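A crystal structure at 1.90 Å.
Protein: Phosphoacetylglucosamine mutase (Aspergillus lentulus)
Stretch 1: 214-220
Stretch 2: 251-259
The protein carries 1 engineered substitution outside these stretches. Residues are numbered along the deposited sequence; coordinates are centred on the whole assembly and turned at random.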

ATOM      1  N   VAL A 214     -12.382   1.669  14.510  1.00 16.24           N
ATOM      2  CA  VAL A 214     -11.364   1.901  13.476  1.00 13.98           C
ATOM      3  C   VAL A 214     -10.609   3.179  13.845  1.00 15.61           C
ATOM      4  O   VAL A 214     -11.156   4.336  13.895  1.00 16.17           O
ATOM      5  N   ASP A 215      -9.353   2.969  14.198  1.00 14.73           N
ATOM      6  CA  ASP A 215      -8.368   4.063  14.417  1.00 12.84           C
ATOM      7  C   ASP A 215      -7.954   4.574  13.074  1.00 14.60           C
ATOM      8  O   ASP A 215      -7.333   3.847  12.279  1.00 13.48           O
ATOM      9  N   CYS A 216      -8.192   5.865  12.820  1.00 15.38           N
ATOM     10  CA  CYS A 216      -7.997   6.420  11.469  1.00 14.68           C
ATOM     11  C   CYS A 216      -6.746   7.323  11.396  1.00 15.13           C
ATOM     12  O   CYS A 216      -6.567   8.145  10.423  1.00 16.24           O
ATOM     13  N   ALA A 217      -5.859   7.097  12.361  1.00 14.55           N
ATOM     14  CA  ALA A 217      -4.494   7.659  12.299  1.00 14.56           C
ATOM     15  C   ALA A 217      -4.458   9.185  12.265  1.00 14.54           C
ATOM     16  O   ALA A 217      -3.407   9.817  11.928  1.00 13.91           O
ATOM     17  N   ASN A 218      -5.597   9.806  12.635  1.00 16.47           N
ATOM     18  CA  ASN A 218      -5.814  11.317  12.496  1.00 15.75           C
ATOM     19  C   ASN A 218      -5.554  11.798  11.063  1.00 17.09           C
ATOM     20  O   ASN A 218      -5.051  12.926  10.848  1.00 16.39           O
ATOM     21  N   GLY A 219      -5.808  10.904  10.079  1.00 15.95           N
ATOM     22  CA  GLY A 219      -5.598  11.229   8.664  1.00 14.34           C
ATOM     23  C   GLY A 219      -6.882  11.318   7.858  1.00 14.37           C
ATOM     24  O   GLY A 219      -7.979  11.133   8.397  1.00 14.52           O
ATOM     25  N   VAL A 220      -6.706  11.483   6.530  1.00 14.82           N
ATOM     26  CA  VAL A 220      -7.754  11.668   5.558  1.00 16.00           C
ATOM     27  C   VAL A 220      -8.698  10.435   5.559  1.00 16.78           C
ATOM     28  O   VAL A 220      -9.882  10.592   5.299  1.00 17.05           O
ATOM     29  N   ASP A 251       0.082  17.777  13.637  1.00 18.78           N
ATOM     30  CA  ASP A 251       1.085  17.015  14.456  1.00 18.46           C
ATOM     31  C   ASP A 251       0.490  15.675  14.929  1.00 17.10           C
ATOM     32  O   ASP A 251       1.236  14.767  15.348  1.00 17.67           O
ATOM     33  N   SER A 252      -0.826  15.537  14.868  1.00 16.51           N
ATOM     34  CA  SER A 252      -1.495  14.262  15.253  1.00 18.09           C
ATOM     35  C   SER A 252      -1.406  13.109  14.246  1.00 18.20           C
ATOM     36  O   SER A 252      -1.750  11.986  14.629  1.00 17.59           O
ATOM     37  N   LEU A 253      -0.988  13.392  13.013  1.00 16.78           N
ATOM     38  CA  LEU A 253      -1.069  12.435  11.928  1.00 14.86           C
ATOM     39  C   LEU A 253      -0.087  11.289  12.229  1.00 15.85           C
ATOM     40  O   LEU A 253       1.120  11.540  12.441  1.00 15.54           O
ATOM     41  N   ASN A 254      -0.575  10.033  12.236  1.00 15.04           N
ATOM     42  CA  ASN A 254       0.301   8.839  12.547  1.00 15.01           C
ATOM     43  C   ASN A 254       0.983   8.917  13.924  1.00 16.67           C
ATOM     44  O   ASN A 254       2.040   8.301  14.151  1.00 15.20           O
ATOM     45  N   PHE A 255       0.385   9.683  14.855  1.00 16.81           N
ATOM     46  CA  PHE A 255       1.126  10.002  16.081  1.00 17.98           C
ATOM     47  C   PHE A 255       0.561   9.214  17.196  1.00 16.93           C
ATOM     48  O   PHE A 255      -0.580   9.411  17.546  1.00 19.37           O
ATOM     49  N   GLU A 256       1.326   8.249  17.712  1.00 16.59           N
ATOM     50  CA  GLU A 256       0.811   7.327  18.751  1.00 18.01           C
ATOM     51  C   GLU A 256      -0.478   6.577  18.364  1.00 17.17           C
ATOM     52  O   GLU A 256      -1.289   6.163  19.241  1.00 15.84           O
ATOM     53  N   CYS A 257      -0.668   6.413  17.057  1.00 15.30           N
ATOM     54  CA  CYS A 257      -1.837   5.656  16.549  1.00 15.39           C
ATOM     55  C   CYS A 257      -1.578   5.399  15.049  1.00 14.54           C
ATOM     56  O   CYS A 257      -0.575   5.915  14.481  1.00 15.59           O
ATOM     57  N   GLY A 258      -2.462   4.617  14.431  1.00 14.26           N
ATOM     58  CA  GLY A 258      -2.281   4.308  12.980  1.00 14.29           C
ATOM     59  C   GLY A 258      -1.641   2.898  12.876  1.00 13.85           C
ATOM     60  O   GLY A 258      -1.007   2.425  13.803  1.00 14.25           O
ATOM     61  N   ALA A 259      -1.762   2.285  11.705  1.00 15.77           N
ATOM     62  CA  ALA A 259      -1.360   0.853  11.485  1.00 14.68           C
ATOM     63  C   ALA A 259       0.117   0.762  11.724  1.00 13.98           C
ATOM     64  O   ALA A 259       0.582  -0.241  12.157  1.00 15.19           O
TER

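The strongest link between the two stretches runs from a side chain to a backbone. Asp 215, the last residue of its strand, points its CA-to-CB bond toward the other stretch with chi1 in the t well at 156°, and its two carboxylate oxygens serve different partners. Across the contact, Gly 258 N donates to Asp 215 OD2 at 2.7 Å with an angle of 157° at the hydrogen. Within its own stretch, Ala 217 N donates to Asp 215 OD1 at 3.0 Å. One acid therefore ties down the backbone that follows it and, at the same time, the residue just before a helix in the partner stretch. Both oxygens are also hydrogen-bonded elsewhere in the structure, as suits a buried carboxylate.

The second link is purely backbone. Asn 254 N donates to Ala 217 O at 2.9 Å and a nearly straight 169°, and Leu 253 CA adds a CA-H...O contact to the same Ala 217 O at 3.5 Å. Two turns meet here: a type I' turn from Cys 216 to Gly 219, closed by Gly 219 N to Cys 216 O at 2.9 Å, and a type II turn from Ser 252 to Phe 255, closed by Phe 255 N to Ser 252 O at 3.1 Å. Ala 217 and Asn 254 are inner residues of their turns, so the carbonyl of one and the amide of the other are free to join the two loops.

Asn 218 also points toward the partner, chi1 m at -60°. Its side-chain amide is probably turned over in the model, so its exact polar pairing with the nearby Ser 252 carbonyl is best left open. Ser 252, chi1 m, directs its CB toward the first stretch and lies beside this amide.

Around these polar ties the packing is close. Ala 217 CB, set sideways, rests 3.6 Å from Gly 258 CA, and the CA atoms of these two residues are 4.1 Å apart. Glycine suits the site twice over: an ideal CB on Gly 258 would come within 3.1 Å of Ala 217 CB, and at these backbone angles it would also jam against the preceding carbonyl. Cys 257, chi1 p, points toward the first stretch; its SG lies 3.7 Å from Ala 217 CA, while its CB sits 3.4 Å from Asp 215 OD1.

Leu 253 starts away, but its t, p rotamer brings the end of the chain back, placing CD1 3.4 Å from Gly 219 CA and 3.5 Å from Asn 218 O. An ideal CB on Gly 219 would be only 3.1 Å from Leu 253 CD1, a tight fit. Asn 254, chi1 m, likewise begins away and returns, with OD1 3.7 Å from Ala 217 CB; its amide is satisfied elsewhere in the structure. The rule to read here is economy: an acid and a carbonyl hold the backbones together, and two glycines leave room where a CB would be tight.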

ATOM      1  CB  VAL A 214     -11.975   2.103  12.036  1.00 16.30           C
ATOM      2  CG1 VAL A 214     -10.844   2.285  11.023  1.00 16.49           C
ATOM      3  CG2 VAL A 214     -12.822   0.916  11.617  1.00 14.63           C
ATOM      4  CB  ASP A 215      -7.193   3.473  15.209  1.00 13.36           C
ATOM      5  CG  ASP A 215      -5.882   4.222  15.041  1.00 14.28           C
ATOM      6  OD1 ASP A 215      -5.916   5.462  14.833  1.00 14.28           O
ATOM      7  OD2 ASP A 215      -4.802   3.523  15.161  1.00 15.02           O
ATOM      8  CB  CYS A 216      -9.243   7.161  10.944  1.00 14.73           C
ATOM      9  SG  CYS A 216     -10.660   6.058  10.711  1.00 17.50           S
ATOM     10  CB  ALA A 217      -3.697   7.030  11.077  1.00 14.15           C
ATOM     11  CB  ASN A 218      -4.919  12.089  13.483  1.00 14.56           C
ATOM     12  CG  ASN A 218      -5.202  11.708  14.921  1.00 14.11           C
ATOM     13  OD1 ASN A 218      -4.264  11.269  15.721  1.00 17.67           O
ATOM     14  ND2 ASN A 218      -6.455  11.786  15.265  1.00 12.22           N
ATOM     15  CB  VAL A 220      -7.173  11.854   4.121  1.00 16.30           C
ATOM     16  CG1 VAL A 220      -6.331  10.658   3.652  1.00 14.20           C
ATOM     17  CG2 VAL A 220      -8.276  12.316   3.189  1.00 16.23           C
ATOM     18  CB  ASP A 251       1.439  17.803  15.757  1.00 23.05           C
ATOM     19  CG  ASP A 251       2.044  19.184  15.492  1.00 25.76           C
ATOM     20  OD1 ASP A 251       2.591  19.513  14.401  1.00 25.41           O
ATOM     21  OD2 ASP A 251       2.010  19.940  16.468  1.00 30.74           O
ATOM     22  CB  SER A 252      -2.984  14.537  15.503  1.00 20.22           C
ATOM     23  OG  SER A 252      -3.032  15.336  16.677  1.00 23.30           O
ATOM     24  CB  LEU A 253      -0.664  13.119  10.616  1.00 14.67           C
ATOM     25  CG  LEU A 253      -0.780  12.175   9.379  1.00 13.41           C
ATOM     26  CD1 LEU A 253      -2.257  11.767   9.109  1.00 12.18           C
ATOM     27  CD2 LEU A 253      -0.189  12.904   8.160  1.00 13.61           C
ATOM     28  CB  ASN A 254       1.385   8.601  11.441  1.00 13.83           C
ATOM     29  CG  ASN A 254       0.755   8.312  10.069  1.00 15.43           C
ATOM     30  OD1 ASN A 254      -0.242   7.553   9.964  1.00 17.78           O
ATOM     31  ND2 ASN A 254       1.387   8.834   8.978  1.00 15.02           N
ATOM     32  CB  PHE A 255       1.168  11.540  16.399  1.00 20.94           C
ATOM     33  CG  PHE A 255       1.871  11.842  17.724  1.00 23.14           C
ATOM     34  CD1 PHE A 255       3.279  11.818  17.813  1.00 25.25           C
ATOM     35  CD2 PHE A 255       1.117  12.077  18.875  1.00 24.52           C
ATOM     36  CE1 PHE A 255       3.906  12.060  19.058  1.00 27.69           C
ATOM     37  CE2 PHE A 255       1.726  12.297  20.109  1.00 29.25           C
ATOM     38  CZ  PHE A 255       3.125  12.265  20.196  1.00 26.01           C
ATOM     39  CB  GLU A 256       0.699   8.013  20.099  1.00 21.35           C
ATOM     40  CG  GLU A 256       2.049   8.665  20.433  1.00 23.46           C
ATOM     41  CD  GLU A 256       2.149   9.088  21.902  1.00 34.33           C
ATOM     42  OE1 GLU A 256       1.123   9.422  22.505  1.00 29.43           O
ATOM     43  OE2 GLU A 256       3.252   9.093  22.436  1.00 36.76           O
ATOM     44  CB  CYS A 257      -3.187   6.394  16.717  1.00 16.28           C
ATOM     45  SG  CYS A 257      -3.278   7.970  15.811  1.00 19.12           S
ATOM     46  CB  ALA A 259      -1.651   0.449  10.026  1.00 12.41           C
TER